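Probable acylphosphatase (Bacillus subtilis, PDB 3BR8) catalyses the hydrolysis of acyl phosphates, releasing a carboxylate and inorganic phosphate. Local coordinates at residues Gly16-Val21 and Val34-Asp39. Sequence-based numbering, arbitrary orientation.
With PO4 (phosphate ion), chain B.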
ATOM      1  N   GLY A  16       3.965  -2.029 -12.755  1.00  8.96           N
ATOM      2  CA  GLY A  16       3.509  -0.697 -12.376  1.00  8.52           C
ATOM      3  C   GLY A  16       2.700  -0.673 -11.084  1.00  7.94           C
ATOM      4  O   GLY A  16       1.852   0.210 -10.872  1.00  7.67           O
ATOM      5  N   PHE A  17       2.977  -1.619 -10.190  1.00  7.81           N
ATOM      6  CA  PHE A  17       2.212  -1.722  -8.938  1.00  7.76           C
ATOM      7  C   PHE A  17       2.544  -0.595  -7.965  1.00  7.35           C
ATOM      8  O   PHE A  17       1.644  -0.062  -7.298  1.00  6.58           O
ATOM      9  CB  PHE A  17       2.453  -3.084  -8.260  1.00  8.25           C
ATOM     10  CG  PHE A  17       1.300  -3.551  -7.399  1.00  8.27           C
ATOM     11  CD1 PHE A  17       1.267  -3.305  -6.029  1.00  9.83           C
ATOM     12  CD2 PHE A  17       0.261  -4.283  -7.968  1.00 11.62           C
ATOM     13  CE1 PHE A  17       0.179  -3.763  -5.255  1.00 11.08           C
ATOM     14  CE2 PHE A  17      -0.795  -4.727  -7.207  1.00 11.50           C
ATOM     15  CZ  PHE A  17      -0.842  -4.455  -5.866  1.00 11.55           C
ATOM     16  N   ARG A  18       3.821  -0.227  -7.860  1.00  7.07           N
ATOM     17  CA  ARG A  18       4.182   0.845  -6.945  1.00  7.04           C
ATOM     18  C   ARG A  18       3.514   2.159  -7.340  1.00  6.79           C
ATOM     19  O   ARG A  18       2.965   2.850  -6.495  1.00  6.68           O
ATOM     20  CB  ARG A  18       5.701   0.981  -6.815  1.00  7.57           C
ATOM     21  CG  ARG A  18       6.360  -0.237  -6.149  1.00  7.61           C
ATOM     22  CD  ARG A  18       7.874  -0.190  -6.262  1.00  8.29           C
ATOM     23  NE  ARG A  18       8.283  -0.202  -7.666  1.00  9.71           N
ATOM     24  CZ  ARG A  18       9.540  -0.085  -8.089  1.00 11.48           C
ATOM     25  NH1 ARG A  18      10.544   0.035  -7.224  1.00 13.08           N
ATOM     26  NH2 ARG A  18       9.796  -0.097  -9.392  1.00 13.82           N
ATOM     27  N   TYR A  19       3.545   2.486  -8.631  1.00  7.18           N
ATOM     28  CA  TYR A  19       2.842   3.659  -9.152  1.00  7.28           C
ATOM     29  C   TYR A  19       1.344   3.607  -8.823  1.00  7.05           C
ATOM     30  O   TYR A  19       0.761   4.603  -8.375  1.00  7.00           O
ATOM     31  CB  TYR A  19       3.041   3.766 -10.666  1.00  7.76           C
ATOM     32  CG  TYR A  19       2.032   4.662 -11.349  1.00  7.71           C
ATOM     33  CD1 TYR A  19       2.199   6.052 -11.384  1.00  8.01           C
ATOM     34  CD2 TYR A  19       0.888   4.121 -11.942  1.00  7.61           C
ATOM     35  CE1 TYR A  19       1.249   6.868 -12.010  1.00  7.17           C
ATOM     36  CE2 TYR A  19      -0.064   4.924 -12.545  1.00  8.67           C
ATOM     37  CZ  TYR A  19       0.117   6.289 -12.569  1.00  7.64           C
ATOM     38  OH  TYR A  19      -0.829   7.069 -13.172  1.00  8.51           O
ATOM     39  N   PHE A  20       0.707   2.462  -9.067  1.00  6.77           N
ATOM     40  CA  PHE A  20      -0.714   2.312  -8.790  1.00  6.95           C
ATOM     41  C   PHE A  20      -1.033   2.557  -7.320  1.00  7.02           C
ATOM     42  O   PHE A  20      -1.968   3.295  -6.997  1.00  6.94           O
ATOM     43  CB  PHE A  20      -1.191   0.923  -9.219  1.00  7.81           C
ATOM     44  CG  PHE A  20      -2.550   0.579  -8.703  1.00  8.78           C
ATOM     45  CD1 PHE A  20      -3.678   1.219  -9.209  1.00 10.18           C
ATOM     46  CD2 PHE A  20      -2.707  -0.350  -7.688  1.00 10.45           C
ATOM     47  CE1 PHE A  20      -4.944   0.929  -8.729  1.00 12.39           C
ATOM     48  CE2 PHE A  20      -3.974  -0.643  -7.201  1.00 11.90           C
ATOM     49  CZ  PHE A  20      -5.092  -0.000  -7.722  1.00 11.71           C
ATOM     50  N   VAL A  21      -0.264   1.928  -6.435  1.00  7.21           N
ATOM     51  CA  VAL A  21      -0.476   2.093  -4.999  1.00  7.03           C
ATOM     52  C   VAL A  21      -0.297   3.558  -4.604  1.00  7.14           C
ATOM     53  O   VAL A  21      -1.080   4.092  -3.825  1.00  7.17           O
ATOM     54  CB  VAL A  21       0.482   1.201  -4.195  1.00  7.20           C
ATOM     55  CG1 VAL A  21       0.462   1.550  -2.701  1.00  7.02           C
ATOM     56  CG2 VAL A  21       0.137  -0.265  -4.392  1.00  7.93           C
ATOM     57  N   VAL A  34       5.509   2.767  -0.374  1.00  7.12           N
ATOM     58  CA  VAL A  34       5.417   1.477  -1.030  1.00  7.08           C
ATOM     59  C   VAL A  34       6.830   1.101  -1.500  1.00  7.59           C
ATOM     60  O   VAL A  34       7.611   1.961  -1.933  1.00  8.66           O
ATOM     61  CB  VAL A  34       4.386   1.498  -2.199  1.00  7.03           C
ATOM     62  CG1 VAL A  34       4.778   2.510  -3.283  1.00  7.80           C
ATOM     63  CG2 VAL A  34       4.202   0.109  -2.789  1.00  6.74           C
ATOM     64  N   LYS A  35       7.159  -0.186  -1.406  1.00  7.70           N
ATOM     65  CA  LYS A  35       8.516  -0.652  -1.679  1.00  9.21           C
ATOM     66  C   LYS A  35       8.490  -2.098  -2.157  1.00  9.56           C
ATOM     67  O   LYS A  35       7.804  -2.930  -1.568  1.00  9.81           O
ATOM     68  CB  LYS A  35       9.363  -0.548  -0.405  1.00  9.95           C
ATOM     69  CG  LYS A  35      10.783  -1.097  -0.497  1.00 11.32           C
ATOM     70  CD  LYS A  35      11.506  -0.860   0.813  1.00 12.69           C
ATOM     71  CE  LYS A  35      12.809  -1.629   0.900  1.00 14.99           C
ATOM     72  NZ  LYS A  35      13.504  -1.372   2.210  1.00 16.90           N
ATOM     73  N   ASN A  36       9.251  -2.393  -3.206  1.00 11.22           N
ATOM     74  CA  ASN A  36       9.435  -3.767  -3.637  1.00 12.82           C
ATOM     75  C   ASN A  36      10.412  -4.504  -2.720  1.00 15.11           C
ATOM     76  O   ASN A  36      11.480  -3.980  -2.393  1.00 16.17           O
ATOM     77  CB  ASN A  36       9.971  -3.815  -5.067  1.00 12.84           C
ATOM     78  CG  ASN A  36       8.893  -3.599  -6.111  1.00 11.82           C
ATOM     79  OD1 ASN A  36       7.697  -3.569  -5.816  1.00 11.62           O
ATOM     80  ND2 ASN A  36       9.322  -3.465  -7.358  1.00 11.37           N
ATOM     81  N   ARG A  37      10.031  -5.711  -2.305  1.00 11.16           N
ATOM     82  CA  ARG A  37      10.931  -6.599  -1.559  1.00 14.37           C
ATOM     83  C   ARG A  37      11.669  -7.505  -2.544  1.00 17.06           C
ATOM     84  O   ARG A  37      11.153  -7.818  -3.618  1.00 16.97           O
ATOM     85  CB  ARG A  37      10.155  -7.457  -0.549  1.00 14.77           C
ATOM     86  CG  ARG A  37       9.274  -6.699   0.451  1.00 14.81           C
ATOM     87  CD  ARG A  37      10.031  -5.707   1.333  1.00 14.61           C
ATOM     88  NE  ARG A  37      11.204  -6.303   1.978  1.00 14.54           N
ATOM     89  CZ  ARG A  37      12.033  -5.655   2.794  1.00 14.97           C
ATOM     90  NH1 ARG A  37      11.822  -4.382   3.104  1.00 12.99           N
ATOM     91  NH2 ARG A  37      13.085  -6.282   3.302  1.00 15.81           N
ATOM     92  N   ASP A  38      12.874  -7.940  -2.187  1.00 20.36           N
ATOM     93  CA  ASP A  38      13.644  -8.781  -3.116  1.00 24.15           C
ATOM     94  C   ASP A  38      13.125 -10.228  -3.219  1.00 25.18           C
ATOM     95  O   ASP A  38      13.665 -11.034  -3.981  1.00 29.23           O
ATOM     96  CB  ASP A  38      15.162  -8.713  -2.843  1.00 27.71           C
ATOM     97  CG  ASP A  38      15.562  -9.283  -1.490  1.00 30.21           C
ATOM     98  OD1 ASP A  38      14.712  -9.863  -0.782  1.00 30.27           O
ATOM     99  OD2 ASP A  38      16.754  -9.150  -1.141  1.00 34.17           O
ATOM    100  N   ASP A  39      12.072 -10.540  -2.465  1.00 23.24           N
ATOM    101  CA  ASP A  39      11.404 -11.843  -2.554  1.00 24.27           C
ATOM    102  C   ASP A  39      10.098 -11.808  -3.361  1.00 22.46           C
ATOM    103  O   ASP A  39       9.331 -12.772  -3.360  1.00 23.58           O
ATOM    104  CB  ASP A  39      11.174 -12.439  -1.157  1.00 24.75           C
ATOM    105  CG  ASP A  39      10.330 -11.538  -0.250  1.00 21.66           C
ATOM    106  OD1 ASP A  39      10.576 -11.577   0.977  1.00 22.16           O
ATOM    107  OD2 ASP A  39       9.423 -10.821  -0.741  1.00 20.55           O
TER
HETATM  108  P   PO4 B  92       6.666  -2.235 -10.361  1.00  9.35           P
HETATM  109  O1  PO4 B  92       5.451  -3.136 -10.140  1.00  9.35           O
HETATM  110  O2  PO4 B  92       6.627  -1.898 -11.836  1.00 11.31           O
HETATM  111  O3  PO4 B  92       7.904  -3.039  -9.997  1.00 10.80           O
HETATM  112  O4  PO4 B  92       6.468  -0.974  -9.531  1.00  9.40           O
HETATM  113  O   HOH W   1      10.930  -0.314  -4.301  1.00 14.68           O
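Oxygen O4 of the bound phosphate is gripped twice by Arg18: NE donates to it at 2.7 Å, the bond 163° at the hydrogen, and the backbone N adds a longer one of 3.2 Å. From strand 31-36, Asn36 ND2 reaches O3 of the same ion at 3.0 Å. The two active-site residues also stack, the amide lying only 13° from the guanidinium plane with ND2 over its centre, 3.4 Å above it. O4 and a water sit at the guanidinium edge instead; that water accepts from Arg18 NH1 and from Asn36 N, a second link between helix and strand beside the phosphate. A bend at chi3 (-61°) turns the Arg18 chain back to the ion, while Asn36 OD1 rests 3.4 Å from Arg18 CD. Val34 CG1 packs on Arg18 CB, and Val21 CG1 meets Val34 CB at 4.0 Å, seating helix 17-27 on the sheet. The backbone N atoms of Gly16 and Phe17 bind O2 and O1, and those of Gly14 and Val15 complete the anion-binding loop of the acylphosphatase fold. A leucine in place of Arg18 would probably cost O4 its shorter bond and the ion a positive charge, and leave the Asn36 amide without its stacking partner. Phosphate here probably mimics the phosphoryl group of the substrate, whose negative charge the arginine and the N-terminal end of the helix would help to offset.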